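Local coordinates for protein PHB depolymerase (Penicillium funiculosum, PDB 2D80) that hydrolyses the microbial polyester polyhydroxybutyrate, acting as an esterase with an alpha/beta hydrolase fold, at residues G17-G22 / A133-P138; V108-K113 / V125-T130. All coordinates share one frame; numbering follows the deposited sequence.

Interaction 1. Residues G17-G22 / A133-P138; sequences GLSSGG and AVHTFP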
ATOM      1  N   GLY A  17       1.370   1.653  -1.264  1.00 11.88           N
ATOM      2  CA  GLY A  17       0.614   2.624  -0.501  1.00 12.53           C
ATOM      3  C   GLY A  17       1.456   3.731   0.098  1.00 10.89           C
ATOM      4  O   GLY A  17       2.690   3.677   0.088  1.00 11.24           O
ATOM      5  N   LEU A  18       0.770   4.737   0.629  1.00 10.91           N
ATOM      6  CA  LEU A  18       1.404   5.880   1.268  1.00 10.09           C
ATOM      7  C   LEU A  18       1.239   5.758   2.780  1.00 10.40           C
ATOM      8  O   LEU A  18       0.226   5.229   3.254  1.00 11.38           O
ATOM      9  CB  LEU A  18       0.734   7.168   0.790  1.00  9.58           C
ATOM     10  CG  LEU A  18       1.247   8.478   1.384  1.00  9.24           C
ATOM     11  CD1 LEU A  18       2.665   8.758   0.848  1.00  8.94           C
ATOM     12  CD2 LEU A  18       0.304   9.610   1.012  1.00  9.48           C
ATOM     13  N   SER A  19       2.220   6.243   3.537  1.00 10.93           N
ATOM     14  CA  SER A  19       2.024   6.414   4.975  1.00 11.23           C
ATOM     15  C   SER A  19       1.754   5.059   5.630  1.00 11.36           C
ATOM     16  O   SER A  19       2.499   4.105   5.429  1.00 12.08           O
ATOM     17  CB  SER A  19       0.848   7.374   5.205  1.00 13.24           C
ATOM     18  OG  SER A  19       0.510   7.496   6.577  1.00 19.52           O
ATOM     19  N   SER A  20       0.687   4.970   6.423  1.00 11.81           N
ATOM     20  CA  SER A  20       0.347   3.694   7.041  1.00 11.61           C
ATOM     21  C   SER A  20      -0.019   2.675   5.967  1.00 11.57           C
ATOM     22  O   SER A  20       0.070   1.466   6.192  1.00 10.07           O
ATOM     23  CB  SER A  20      -0.823   3.871   8.012  1.00 13.39           C
ATOM     24  OG  SER A  20      -1.974   4.320   7.327  1.00 12.51           O
ATOM     25  N   GLY A  21      -0.423   3.171   4.798  1.00 10.46           N
ATOM     26  CA  GLY A  21      -0.662   2.302   3.661  1.00 10.50           C
ATOM     27  C   GLY A  21       0.636   1.776   3.062  1.00 11.39           C
ATOM     28  O   GLY A  21       0.675   0.679   2.501  1.00 11.48           O
ATOM     29  N   GLY A  22       1.700   2.564   3.183  1.00 10.91           N
ATOM     30  CA  GLY A  22       3.020   2.072   2.828  1.00 12.07           C
ATOM     31  C   GLY A  22       3.493   0.985   3.775  1.00 12.60           C
ATOM     32  O   GLY A  22       3.951  -0.073   3.343  1.00 12.93           O
ATOM     33  N   ALA A 133      10.089  17.492  -1.600  1.00 15.44           N
ATOM     34  CA  ALA A 133       8.734  16.979  -1.408  1.00 15.23           C
ATOM     35  C   ALA A 133       8.490  16.674   0.068  1.00 15.11           C
ATOM     36  O   ALA A 133       9.361  16.138   0.752  1.00 15.64           O
ATOM     37  CB  ALA A 133       8.524  15.727  -2.243  1.00 15.81           C
ATOM     38  N   VAL A 134       7.299  17.023   0.550  1.00 14.19           N
ATOM     39  CA  VAL A 134       6.908  16.739   1.928  1.00 13.82           C
ATOM     40  C   VAL A 134       6.155  15.411   1.980  1.00 14.11           C
ATOM     41  O   VAL A 134       6.076  14.697   0.984  1.00 14.87           O
ATOM     42  CB  VAL A 134       5.991  17.852   2.488  1.00 14.43           C
ATOM     43  CG1 VAL A 134       6.739  19.178   2.505  1.00 14.68           C
ATOM     44  CG2 VAL A 134       4.728  17.968   1.641  1.00 15.36           C
ATOM     45  N   HIS A 135       5.600  15.080   3.143  1.00 13.93           N
ATOM     46  CA  HIS A 135       4.762  13.891   3.246  1.00 13.56           C
ATOM     47  C   HIS A 135       3.481  14.088   2.441  1.00 13.79           C
ATOM     48  O   HIS A 135       2.570  14.814   2.859  1.00 13.30           O
ATOM     49  CB  HIS A 135       4.413  13.606   4.707  1.00 14.01           C
ATOM     50  CG  HIS A 135       3.806  12.254   4.919  1.00 15.46           C
ATOM     51  ND1 HIS A 135       4.525  11.088   4.770  1.00 17.09           N
ATOM     52  CD2 HIS A 135       2.541  11.880   5.230  1.00 18.29           C
ATOM     53  CE1 HIS A 135       3.729  10.053   4.976  1.00 19.00           C
ATOM     54  NE2 HIS A 135       2.521  10.507   5.256  1.00 20.88           N
ATOM     55  N   THR A 136       3.422  13.440   1.284  1.00 12.71           N
ATOM     56  CA  THR A 136       2.309  13.596   0.357  1.00 12.07           C
ATOM     57  C   THR A 136       2.504  12.570  -0.749  1.00 13.32           C
ATOM     58  O   THR A 136       3.618  12.088  -0.950  1.00 12.33           O
ATOM     59  CB  THR A 136       2.293  15.018  -0.251  1.00 12.32           C
ATOM     60  OG1 THR A 136       1.028  15.266  -0.876  1.00 12.97           O
ATOM     61  CG2 THR A 136       3.406  15.158  -1.302  1.00 11.61           C
ATOM     62  N   PHE A 137       1.435  12.221  -1.459  1.00 12.52           N
ATOM     63  CA  PHE A 137       1.571  11.282  -2.565  1.00 12.73           C
ATOM     64  C   PHE A 137       2.063  12.054  -3.785  1.00 13.43           C
ATOM     65  O   PHE A 137       1.447  13.034  -4.197  1.00 13.28           O
ATOM     66  CB  PHE A 137       0.244  10.612  -2.904  1.00 12.57           C
ATOM     67  CG  PHE A 137       0.404   9.370  -3.725  1.00 13.76           C
ATOM     68  CD1 PHE A 137       0.585   8.135  -3.108  1.00 14.48           C
ATOM     69  CD2 PHE A 137       0.441   9.439  -5.115  1.00 13.13           C
ATOM     70  CE1 PHE A 137       0.804   6.984  -3.863  1.00 15.18           C
ATOM     71  CE2 PHE A 137       0.658   8.295  -5.878  1.00 14.73           C
ATOM     72  CZ  PHE A 137       0.842   7.063  -5.251  1.00 13.32           C
ATOM     73  N   PRO A 138       3.181  11.616  -4.381  1.00 11.99           N
ATOM     74  CA  PRO A 138       3.690  12.340  -5.548  1.00 11.72           C
ATOM     75  C   PRO A 138       3.015  12.009  -6.879  1.00 12.60           C
ATOM     76  O   PRO A 138       3.004  10.859  -7.317  1.00 12.61           O
ATOM     77  CB  PRO A 138       5.174  11.983  -5.537  1.00 11.12           C
ATOM     78  CG  PRO A 138       5.147  10.539  -5.113  1.00  7.78           C
ATOM     79  CD  PRO A 138       4.100  10.534  -3.980  1.00 11.96           C
TER
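The imidazole of His135 receives Ser19 at its edge, in the ring plane: Ser19 CB lies 3.6 Å from His135 NE2, whereas Ser19 OG stands 3.9 Å from the same nitrogen, too far for a hydrogen bond in this model. The ring of Phe137 also meets its partner edge-on, with Leu18 CB 4.0 Å from Phe137 CD1 and near the plane, while one face carries Pro138 CD 3.8 Å above it, displaced toward the rim. Between the two rings, the isobutyl group of Leu18 reaches across to the backbone of the second segment. CG stands anti to the backbone N (chi1 179°), carrying the branch toward that segment, where chi2 sets CD2 within 3.8 Å of Phe137 N and CD1 3.9 Å from Thr136 O.

No hydrogen bond joins the two segments, and the polar ends find their partners outside them. The second ring nitrogen of His135, ND1, is hydrogen-bonded to Asp101 OD1, Ser19 OG is bonded to the backbone N of Cys230, and Thr136 OG1 pairs with Ser158 OG.

Ser19 sits between strand 13-18 and helix 20-31 with positive phi (62°), the strained turn of a nucleophile elbow, and the Gly17, Ser19, Gly21 spacing fits GxSxG. As active-site residues, Ser19, His135 and Asp101 have the order of a serine-hydrolase catalytic triad. With ND1 tied to Asp101 and NE2 facing Ser19, the geometry is consistent with His135 serving as the base for the serine, although the hydroxyl would have to move closer for a hydrogen bond to form.

Interaction 2. Residues V108-K113 / V125-T130; sequences VMNQLK and VSYVTT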
ATOM      1  N   VAL A 108      13.499   7.137   8.382  1.00 15.39           N
ATOM      2  CA  VAL A 108      12.664   5.953   8.568  1.00 14.25           C
ATOM      3  C   VAL A 108      12.734   5.044   7.343  1.00 15.10           C
ATOM      4  O   VAL A 108      13.010   3.850   7.457  1.00 13.82           O
ATOM      5  CB  VAL A 108      11.190   6.355   8.837  1.00 14.45           C
ATOM      6  CG1 VAL A 108      10.301   5.121   8.864  1.00 13.61           C
ATOM      7  CG2 VAL A 108      11.100   7.106  10.163  1.00 15.94           C
ATOM      8  N   MET A 109      12.501   5.618   6.167  1.00 14.48           N
ATOM      9  CA  MET A 109      12.621   4.864   4.927  1.00 14.58           C
ATOM     10  C   MET A 109      14.018   4.267   4.734  1.00 14.79           C
ATOM     11  O   MET A 109      14.149   3.147   4.245  1.00 15.49           O
ATOM     12  CB  MET A 109      12.246   5.748   3.734  1.00 14.06           C
ATOM     13  CG  MET A 109      10.740   5.944   3.549  1.00 14.93           C
ATOM     14  SD  MET A 109       9.872   4.419   3.072  1.00 13.29           S
ATOM     15  CE  MET A 109      10.131   4.426   1.266  1.00 14.66           C
ATOM     16  N   ASN A 110      15.059   5.000   5.124  1.00 15.13           N
ATOM     17  CA  ASN A 110      16.413   4.448   5.073  1.00 14.67           C
ATOM     18  C   ASN A 110      16.513   3.149   5.869  1.00 15.14           C
ATOM     19  O   ASN A 110      17.226   2.223   5.474  1.00 13.95           O
ATOM     20  CB  ASN A 110      17.441   5.447   5.615  1.00 13.97           C
ATOM     21  CG  ASN A 110      17.652   6.633   4.692  1.00 15.00           C
ATOM     22  OD1 ASN A 110      17.256   6.609   3.525  1.00 13.98           O
ATOM     23  ND2 ASN A 110      18.288   7.672   5.210  1.00 15.40           N
ATOM     24  N   GLN A 111      15.798   3.078   6.993  1.00 15.19           N
ATOM     25  CA  GLN A 111      15.810   1.868   7.809  1.00 15.64           C
ATOM     26  C   GLN A 111      15.069   0.712   7.148  1.00 15.88           C
ATOM     27  O   GLN A 111      15.476  -0.444   7.274  1.00 16.27           O
ATOM     28  CB  GLN A 111      15.226   2.153   9.200  1.00 15.25           C
ATOM     29  CG  GLN A 111      16.183   2.915  10.110  1.00 18.16           C
ATOM     30  CD  GLN A 111      17.441   2.118  10.430  1.00 19.94           C
ATOM     31  OE1 GLN A 111      17.499   1.387  11.422  1.00 23.76           O
ATOM     32  NE2 GLN A 111      18.449   2.244   9.581  1.00 20.51           N
ATOM     33  N   LEU A 112      13.991   1.019   6.432  1.00 14.72           N
ATOM     34  CA  LEU A 112      13.295  -0.000   5.655  1.00 13.93           C
ATOM     35  C   LEU A 112      14.208  -0.530   4.551  1.00 14.82           C
ATOM     36  O   LEU A 112      14.255  -1.732   4.291  1.00 14.54           O
ATOM     37  CB  LEU A 112      12.016   0.571   5.035  1.00 13.58           C
ATOM     38  CG  LEU A 112      11.312  -0.331   4.013  1.00 14.09           C
ATOM     39  CD1 LEU A 112      10.951  -1.670   4.649  1.00 12.96           C
ATOM     40  CD2 LEU A 112      10.078   0.368   3.470  1.00 15.55           C
ATOM     41  N   LYS A 113      14.929   0.379   3.899  1.00 15.74           N
ATOM     42  CA  LYS A 113      15.879  -0.004   2.855  1.00 15.59           C
ATOM     43  C   LYS A 113      16.897  -0.994   3.416  1.00 16.10           C
ATOM     44  O   LYS A 113      17.150  -2.045   2.828  1.00 16.73           O
ATOM     45  CB  LYS A 113      16.607   1.237   2.324  1.00 15.22           C
ATOM     46  CG  LYS A 113      17.448   0.986   1.076  1.00 14.77           C
ATOM     47  CD  LYS A 113      16.563   0.735  -0.139  1.00 16.67           C
ATOM     48  CE  LYS A 113      17.379   0.613  -1.422  1.00 17.96           C
ATOM     49  NZ  LYS A 113      18.304  -0.547  -1.384  1.00 15.80           N
ATOM     50  N   VAL A 125      15.523  -3.521  -5.735  1.00 13.85           N
ATOM     51  CA  VAL A 125      14.940  -2.500  -4.874  1.00 14.63           C
ATOM     52  C   VAL A 125      15.293  -1.110  -5.398  1.00 15.05           C
ATOM     53  O   VAL A 125      16.473  -0.738  -5.459  1.00 15.44           O
ATOM     54  CB  VAL A 125      15.450  -2.633  -3.418  1.00 14.28           C
ATOM     55  CG1 VAL A 125      14.729  -1.640  -2.512  1.00 14.65           C
ATOM     56  CG2 VAL A 125      15.242  -4.059  -2.923  1.00 13.24           C
ATOM     57  N   SER A 126      14.269  -0.360  -5.789  1.00 12.64           N
ATOM     58  CA  SER A 126      14.444   1.017  -6.230  1.00 15.50           C
ATOM     59  C   SER A 126      13.982   1.949  -5.123  1.00 16.03           C
ATOM     60  O   SER A 126      12.859   1.827  -4.628  1.00 18.15           O
ATOM     61  CB  SER A 126      13.631   1.276  -7.500  1.00 15.63           C
ATOM     62  OG  SER A 126      13.746   2.627  -7.919  1.00 19.37           O
ATOM     63  N   TYR A 127      14.853   2.871  -4.728  1.00 14.37           N
ATOM     64  CA  TYR A 127      14.547   3.803  -3.648  1.00 14.51           C
ATOM     65  C   TYR A 127      14.743   5.221  -4.175  1.00 15.25           C
ATOM     66  O   TYR A 127      15.875   5.705  -4.278  1.00 14.69           O
ATOM     67  CB  TYR A 127      15.473   3.523  -2.454  1.00 14.64           C
ATOM     68  CG  TYR A 127      15.313   4.430  -1.244  1.00 13.95           C
ATOM     69  CD1 TYR A 127      16.282   4.439  -0.240  1.00 14.74           C
ATOM     70  CD2 TYR A 127      14.217   5.288  -1.106  1.00 14.86           C
ATOM     71  CE1 TYR A 127      16.172   5.276   0.868  1.00 14.42           C
ATOM     72  CE2 TYR A 127      14.100   6.134   0.003  1.00 15.39           C
ATOM     73  CZ  TYR A 127      15.084   6.122   0.983  1.00 15.09           C
ATOM     74  OH  TYR A 127      14.998   6.971   2.063  1.00 13.52           O
ATOM     75  N   VAL A 128      13.634   5.871  -4.520  1.00 13.31           N
ATOM     76  CA  VAL A 128      13.665   7.203  -5.123  1.00 13.18           C
ATOM     77  C   VAL A 128      13.410   8.318  -4.105  1.00 11.90           C
ATOM     78  O   VAL A 128      12.552   8.195  -3.221  1.00 12.30           O
ATOM     79  CB  VAL A 128      12.625   7.309  -6.266  1.00 13.03           C
ATOM     80  CG1 VAL A 128      12.637   8.708  -6.864  1.00 14.27           C
ATOM     81  CG2 VAL A 128      12.923   6.272  -7.329  1.00 13.73           C
ATOM     82  N   THR A 129      14.165   9.409  -4.230  1.00 13.33           N
ATOM     83  CA  THR A 129      13.969  10.580  -3.384  1.00 13.57           C
ATOM     84  C   THR A 129      13.625  11.796  -4.237  1.00 13.76           C
ATOM     85  O   THR A 129      14.387  12.171  -5.129  1.00 15.10           O
ATOM     86  CB  THR A 129      15.238  10.897  -2.552  1.00 15.67           C
ATOM     87  OG1 THR A 129      15.565   9.773  -1.723  1.00 13.16           O
ATOM     88  CG2 THR A 129      15.011  12.124  -1.670  1.00 13.61           C
ATOM     89  N   THR A 130      12.474  12.406  -3.981  1.00 13.80           N
ATOM     90  CA  THR A 130      12.137  13.665  -4.634  1.00 14.82           C
ATOM     91  C   THR A 130      12.528  14.818  -3.727  1.00 13.98           C
ATOM     92  O   THR A 130      11.987  14.974  -2.632  1.00 14.65           O
ATOM     93  CB  THR A 130      10.632  13.765  -4.944  1.00 14.68           C
ATOM     94  OG1 THR A 130      10.274  12.751  -5.888  1.00 17.17           O
ATOM     95  CG2 THR A 130      10.295  15.135  -5.522  1.00 16.46           C
TER
HETATM   96  O   HOH W   1      18.921  -0.649  -4.176  1.00 20.80           O
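Tyr127 turns its CG anti to its own backbone N, driving the phenol from strand 125-130 across to helix 106-116, where Asn110, with CG beside its backbone N, offers OD1. The phenol donates: Tyr127 OH to Asn110 OD1 measures 2.7 Å. The bond bends at the acceptor, with a C=O...donor angle of 141° and the hydroxyl 39° out of the carbonyl plane. Although OD1 lies at the ring edge, the amide and ring planes are turned steeply against each other. Met109 CB presses on the same hydroxyl, 3.4 Å from Tyr127 OH.

Lys113 crosses the base of the tyrosine at a slant and slides past Val125 in the opposite direction. Bends at chi2 and chi4 lay its methylenes against both: Lys113 CE is 3.6 Å from Tyr127 CB and equally 3.6 Å from Val125 CG1. Its ammonium then donates to a water, 2.9 Å from Lys113 NZ, which in turn donates to Val125 O. A leucine in place of Tyr127 would probably leave Asn110 OD1 without its phenol donor and open a gap beside Met109 and the Lys113 methylenes.

Met109, Leu112 and Lys113 also touch Met95 of strand 92-98, placing the helix over both strands. The axes of segments 108-113 and 125-130 run nearly antiparallel (167°) and approach to 10.5 Å, as expected where the helix of a beta-alpha-beta crossover packs on parallel strands 92-98 and 125-130 in an alpha/beta hydrolase sheet.

Overall arrangement
The centres of the two interactions lie 12 Å apart, and both reach the same eight-stranded mixed sheet. Interaction 1 is at the C-terminal end of the inner strand 13-18, whereas interaction 2 covers strand 125-130 at one outer margin. Along the chain the order is 17-22, 108-113, 125-130, 133-138, so the helix-strand pair falls within the span that interaction 1 brings together. Strand 125-130 leads through a short connection to the segment bearing His135, and Asp101 lies between strand 92-98 and helix 106-116. The crossover unit packed by interaction 2 is thus continuous in sequence with the loops delivering acid and base to the nucleophile.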